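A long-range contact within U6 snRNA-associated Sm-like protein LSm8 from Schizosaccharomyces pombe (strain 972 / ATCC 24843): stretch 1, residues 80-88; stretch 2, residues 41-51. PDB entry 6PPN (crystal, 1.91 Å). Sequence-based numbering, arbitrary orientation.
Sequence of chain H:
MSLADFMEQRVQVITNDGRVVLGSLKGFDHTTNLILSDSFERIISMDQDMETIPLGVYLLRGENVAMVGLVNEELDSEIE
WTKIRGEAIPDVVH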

# COMPACT_ATOMS: atom_id res chain seq x y z
N GLU H 80 19.46 27.01 -11.14
CA GLU H 80 20.48 26.23 -11.87
C GLU H 80 20.54 24.84 -11.26
O GLU H 80 21.34 24.56 -10.37
CB GLU H 80 21.84 26.92 -11.80
CG GLU H 80 22.86 26.40 -12.79
CD GLU H 80 22.57 26.84 -14.21
OE1 GLU H 80 22.41 28.06 -14.45
OE2 GLU H 80 22.50 25.96 -15.09
N TRP H 81 19.71 23.94 -11.79
CA TRP H 81 19.57 22.60 -11.24
C TRP H 81 20.84 21.77 -11.34
O TRP H 81 20.98 20.78 -10.62
CB TRP H 81 18.42 21.86 -11.92
CG TRP H 81 17.03 22.35 -11.58
CD1 TRP H 81 16.20 23.08 -12.38
CD2 TRP H 81 16.32 22.14 -10.35
NE1 TRP H 81 15.02 23.34 -11.73
CE2 TRP H 81 15.07 22.78 -10.48
CE3 TRP H 81 16.63 21.48 -9.16
CZ2 TRP H 81 14.14 22.77 -9.47
CZ3 TRP H 81 15.70 21.48 -8.16
CH2 TRP H 81 14.46 22.11 -8.32
N THR H 82 21.76 22.14 -12.24
CA THR H 82 23.00 21.37 -12.39
C THR H 82 23.78 21.34 -11.08
O THR H 82 24.10 20.26 -10.56
CB THR H 82 23.85 21.96 -13.52
N LYS H 83 24.02 22.50 -10.49
CA LYS H 83 24.75 22.61 -9.24
C LYS H 83 23.86 22.46 -7.99
O LYS H 83 24.17 23.05 -6.95
CB LYS H 83 25.50 23.94 -9.20
N ILE H 84 22.78 21.67 -8.05
CA ILE H 84 21.87 21.51 -6.91
C ILE H 84 22.11 20.17 -6.23
O ILE H 84 22.17 19.12 -6.88
CB ILE H 84 20.39 21.65 -7.32
CG1 ILE H 84 20.02 23.13 -7.50
CG2 ILE H 84 19.46 21.00 -6.28
CD1 ILE H 84 19.50 23.79 -6.23
N ARG H 85 22.23 20.21 -4.90
CA ARG H 85 22.42 19.03 -4.08
C ARG H 85 21.31 18.94 -3.06
O ARG H 85 20.72 19.95 -2.66
CB ARG H 85 23.74 19.08 -3.34
CG ARG H 85 24.91 19.30 -4.25
CD ARG H 85 24.99 18.22 -5.29
NE ARG H 85 26.16 18.42 -6.12
CZ ARG H 85 27.38 18.02 -5.77
NH1 ARG H 85 27.56 17.40 -4.61
NH2 ARG H 85 28.41 18.25 -6.57
N GLY H 86 20.99 17.72 -2.67
CA GLY H 86 19.90 17.53 -1.74
C GLY H 86 19.88 16.09 -1.30
O GLY H 86 20.61 15.24 -1.82
N GLU H 87 19.05 15.82 -0.31
CA GLU H 87 18.95 14.46 0.17
C GLU H 87 18.00 13.69 -0.72
O GLU H 87 17.11 14.26 -1.35
CB GLU H 87 18.44 14.46 1.61
CG GLU H 87 19.41 15.18 2.51
CD GLU H 87 19.12 15.00 3.95
OE1 GLU H 87 19.75 15.69 4.77
OE2 GLU H 87 18.25 14.16 4.28
N ALA H 88 18.22 12.38 -0.80
CA ALA H 88 17.26 11.53 -1.48
C ALA H 88 15.92 11.63 -0.77
O ALA H 88 15.85 11.56 0.46
CB ALA H 88 17.72 10.08 -1.46
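Stretch 2, residues 41-51: ERIISMDQDME

Arg85 anchors the contact. Its NH2 lies 2.9 Å from Asp49 OD1, a salt bridge in which charge reinforces the hydrogen bond, and a weak second bond of 3.3 Å runs from Arg85 NE to the same Asp49 OD1. Arg85 NH1 donates to the backbone carbonyl of Met46, 2.7 Å from Met46 O, which sits at the edge of the guanidinium, while Gln48 O lies over one face. A long side chain with several donors suits this place, since it can reach a carboxylate and a turn carbonyl together. The backbones are joined by one hydrogen bond, from Gly86 N to Ser45 O at 2.8 Å; the same oxygen receives a CA-H...O contact from Arg85 CA at 3.0 Å.

Stretch 2 begins as a strand, residues 41-43, then leaves it for a turn that brings the chain back, so that Ile43 and Glu51 pair through backbone hydrogen bonds in both directions (Ile43 N to Glu51 O 2.8 Å, Glu51 N to Ile43 O 2.9 Å). Within the turn, Gln48 N donates to Ser45 OG at 3.1 Å. Stretch 1, which has no regular strand, passes this turn with Gly86 near Ser45, Arg85 near Met46 and Thr82 near Met50, their CA atoms 5.0, 4.7 and 5.5 Å apart respectively. Glycine suits this place: a CB on Gly86 would come within 3.1 Å of Ile44 CG2, a tight fit, and without it Gly86 N approaches Ile44 CG2 to 3.3 Å.

Farther along, Trp81 points toward stretch 2. The Arg42 guanidinium covers one face of its indole in a cation-pi contact, Arg42 CZ 3.6 Å from the centroid of the Trp81 five-membered ring, where the electron-rich ring favours a cation. Apolar packing completes the site: Met50 CE is 3.4 Å from Trp81 CB, and Ile44 CD1 reaches both Trp81 CZ3 at 3.7 Å and Ile84 CG2 at 3.9 Å.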

# COMPACT_ATOMS: atom_id res chain seq x y z
N GLU H 41 13.52 11.95 -15.59
CA GLU H 41 13.70 11.82 -14.16
C GLU H 41 14.84 12.72 -13.74
O GLU H 41 15.81 12.87 -14.48
CB GLU H 41 14.02 10.38 -13.75
CG GLU H 41 14.41 10.28 -12.29
CD GLU H 41 14.48 8.86 -11.76
OE1 GLU H 41 14.56 8.71 -10.52
OE2 GLU H 41 14.44 7.91 -12.57
N ARG H 42 14.74 13.31 -12.55
CA ARG H 42 15.83 14.08 -11.96
C ARG H 42 16.33 13.33 -10.74
O ARG H 42 15.54 12.94 -9.88
CB ARG H 42 15.38 15.48 -11.53
CG ARG H 42 15.62 16.57 -12.52
CD ARG H 42 14.95 17.87 -12.05
NE ARG H 42 15.11 18.91 -13.06
CZ ARG H 42 14.40 20.03 -13.12
NH1 ARG H 42 13.45 20.26 -12.23
NH2 ARG H 42 14.63 20.91 -14.09
N ILE H 43 17.63 13.10 -10.69
CA ILE H 43 18.26 12.50 -9.52
C ILE H 43 19.15 13.57 -8.91
O ILE H 43 20.26 13.84 -9.39
CB ILE H 43 19.04 11.24 -9.87
CG1 ILE H 43 18.11 10.23 -10.57
CG2 ILE H 43 19.64 10.64 -8.62
CD1 ILE H 43 18.80 8.97 -11.01
N ILE H 44 18.62 14.23 -7.90
CA ILE H 44 19.35 15.13 -7.02
C ILE H 44 19.90 14.30 -5.87
O ILE H 44 19.21 13.45 -5.32
CB ILE H 44 18.43 16.25 -6.50
CG1 ILE H 44 18.10 17.23 -7.61
CG2 ILE H 44 18.99 16.93 -5.23
CD1 ILE H 44 16.95 18.13 -7.26
N SER H 45 21.17 14.54 -5.53
CA SER H 45 21.83 13.84 -4.45
C SER H 45 22.69 14.84 -3.69
O SER H 45 22.75 16.03 -4.03
CB SER H 45 22.69 12.70 -4.99
OG SER H 45 23.87 13.24 -5.54
N MET H 46 23.38 14.37 -2.66
CA MET H 46 24.36 15.24 -2.02
C MET H 46 25.76 15.00 -2.52
O MET H 46 26.54 15.96 -2.57
CB MET H 46 24.31 15.11 -0.50
CG MET H 46 23.17 15.91 0.08
SD MET H 46 22.97 15.58 1.81
CE MET H 46 22.64 13.82 1.77
N ASP H 47 26.08 13.78 -2.94
CA ASP H 47 27.47 13.47 -3.27
C ASP H 47 27.84 13.90 -4.69
O ASP H 47 29.00 14.24 -4.94
CB ASP H 47 27.73 11.97 -3.09
N GLN H 48 26.89 13.91 -5.62
CA GLN H 48 27.19 14.14 -7.03
C GLN H 48 26.18 15.13 -7.63
O GLN H 48 25.09 15.33 -7.09
CB GLN H 48 27.19 12.83 -7.82
N ASP H 49 26.57 15.74 -8.75
CA ASP H 49 25.70 16.66 -9.48
C ASP H 49 24.41 15.97 -9.92
O ASP H 49 24.33 14.74 -9.98
CB ASP H 49 26.41 17.23 -10.71
CG ASP H 49 27.42 18.30 -10.34
OD1 ASP H 49 27.31 18.84 -9.22
OD2 ASP H 49 28.31 18.59 -11.16
N MET H 50 23.41 16.77 -10.24
CA MET H 50 22.12 16.21 -10.62
C MET H 50 22.21 15.44 -11.94
O MET H 50 22.86 15.87 -12.89
CB MET H 50 21.08 17.30 -10.74
CG MET H 50 19.81 16.78 -11.35
SD MET H 50 18.86 18.07 -12.12
CE MET H 50 17.98 18.67 -10.69
N GLU H 51 21.57 14.27 -11.98
CA GLU H 51 21.46 13.47 -13.19
C GLU H 51 20.07 13.66 -13.78
O GLU H 51 19.09 13.74 -13.05
CB GLU H 51 21.64 11.99 -12.89
CG GLU H 51 22.99 11.55 -12.44
CD GLU H 51 23.12 10.04 -12.50
OE1 GLU H 51 22.21 9.39 -13.07
OE2 GLU H 51 24.12 9.50 -11.97